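Local coordinates for protein putative branched-chain amino acid ABC transporter (Rhodospirillum rubrum ATCC 11170, PDB 3HUT) that probably serves as the extracellular solute-binding receptor of an ABC transporter, capturing branched-chain or related amino acids for uptake, at residues T122-E126 against S154-A158. Coordinates in Å, arbitrary orientation, origin at the centre of the assembly. Residues are numbered along the deposited sequence.
Sequences TPAFE and SSAQA
A tight turn meets one face of a helix so closely that the CA atoms of Ala124 and Ser155 lie 3.9 Å apart, a spacing that small residues permit. Pro123, Ala124 and Phe125 have helical phi/psi, with Phe125 N hydrogen-bonded to Thr122 O (3.1 Å); 154-158 is regular helix. Ala124 CB packs 4.2 Å from Ala158 CB and 3.8 Å from Ser154 O, while Pro123 O lies 3.6 Å from Ser155 CB. Ser154 and Ser155 adopt chi1 p, their OG atoms hydrogen-bonding back to Trp151 O, Ser154 OG also to Asp150 O. Glu126 (chi1 p, chi2 t) starts sideways and brings OE2 to 4.1 Å from Ser155 CB; a water donates to OE2 (2.7 Å) and Ser155 OG (2.8 Å), while Ser226 OG hydrogen-bonds to OE2 and Ser227 N to OE1. Phe125 CA-CB points away; with chi1 t its ring contacts strand 331-341. In this two-lobed periplasmic-binding-protein fold the chain crosses between lobes here, from strand 116-118 into helix 126-136, the turn docking on helix 150-165 beside strand 197-201.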
# COMPACT_ATOMS: atom_id res chain seq x y z
N THR A 122 6.32 -2.12 -0.36
CA THR A 122 7.15 -1.52 0.68
C THR A 122 7.14 -0.01 0.43
O THR A 122 6.87 0.44 -0.68
CB THR A 122 8.60 -2.01 0.62
OG1 THR A 122 9.18 -1.60 -0.63
CG2 THR A 122 8.66 -3.52 0.74
N PRO A 123 7.44 0.80 1.47
CA PRO A 123 7.46 2.26 1.32
C PRO A 123 8.43 2.75 0.25
O PRO A 123 8.16 3.73 -0.44
CB PRO A 123 7.87 2.73 2.71
CG PRO A 123 7.32 1.67 3.61
CD PRO A 123 7.69 0.41 2.86
N ALA A 124 9.55 2.06 0.12
CA ALA A 124 10.57 2.44 -0.85
C ALA A 124 10.17 2.24 -2.31
O ALA A 124 10.72 2.91 -3.19
CB ALA A 124 11.86 1.67 -0.56
N PHE A 125 9.23 1.34 -2.56
CA PHE A 125 8.78 1.04 -3.93
C PHE A 125 8.44 2.26 -4.79
O PHE A 125 8.73 2.27 -5.99
CB PHE A 125 7.55 0.12 -3.90
CG PHE A 125 7.04 -0.24 -5.27
CD1 PHE A 125 7.70 -1.18 -6.05
CD2 PHE A 125 5.93 0.41 -5.81
CE1 PHE A 125 7.28 -1.47 -7.34
CE2 PHE A 125 5.50 0.14 -7.10
CZ PHE A 125 6.17 -0.81 -7.87
N GLU A 126 7.83 3.28 -4.20
CA GLU A 126 7.47 4.46 -4.99
C GLU A 126 8.68 5.29 -5.43
O GLU A 126 8.58 6.05 -6.39
CB GLU A 126 6.50 5.36 -4.21
CG GLU A 126 7.06 5.94 -2.93
CD GLU A 126 6.11 6.94 -2.29
OE1 GLU A 126 4.98 7.10 -2.80
OE2 GLU A 126 6.50 7.55 -1.27
N SER A 154 13.74 5.84 3.42
CA SER A 154 13.88 4.72 2.50
C SER A 154 13.40 5.08 1.10
O SER A 154 14.04 4.73 0.11
CB SER A 154 13.10 3.51 3.02
OG SER A 154 11.71 3.78 3.03
N SER A 155 12.28 5.79 1.00
CA SER A 155 11.76 6.16 -0.30
C SER A 155 12.61 7.25 -0.96
O SER A 155 12.82 7.24 -2.17
CB SER A 155 10.30 6.61 -0.19
OG SER A 155 10.17 7.80 0.56
N ALA A 156 13.11 8.19 -0.16
CA ALA A 156 13.94 9.26 -0.70
C ALA A 156 15.26 8.71 -1.22
O ALA A 156 15.74 9.13 -2.27
CB ALA A 156 14.20 10.32 0.38
N GLN A 157 15.85 7.78 -0.49
CA GLN A 157 17.11 7.16 -0.88
C GLN A 157 16.91 6.36 -2.17
O GLN A 157 17.72 6.44 -3.09
CB GLN A 157 17.62 6.27 0.25
CG GLN A 157 18.88 5.46 -0.06
CD GLN A 157 20.05 6.32 -0.49
OE1 GLN A 157 20.24 7.44 -0.00
NE2 GLN A 157 20.86 5.80 -1.40
N ALA A 158 15.82 5.60 -2.24
CA ALA A 158 15.53 4.80 -3.42
C ALA A 158 15.26 5.71 -4.62
O ALA A 158 15.66 5.40 -5.76
CB ALA A 158 14.33 3.90 -3.16
O HOH W 1 8.59 9.20 -1.34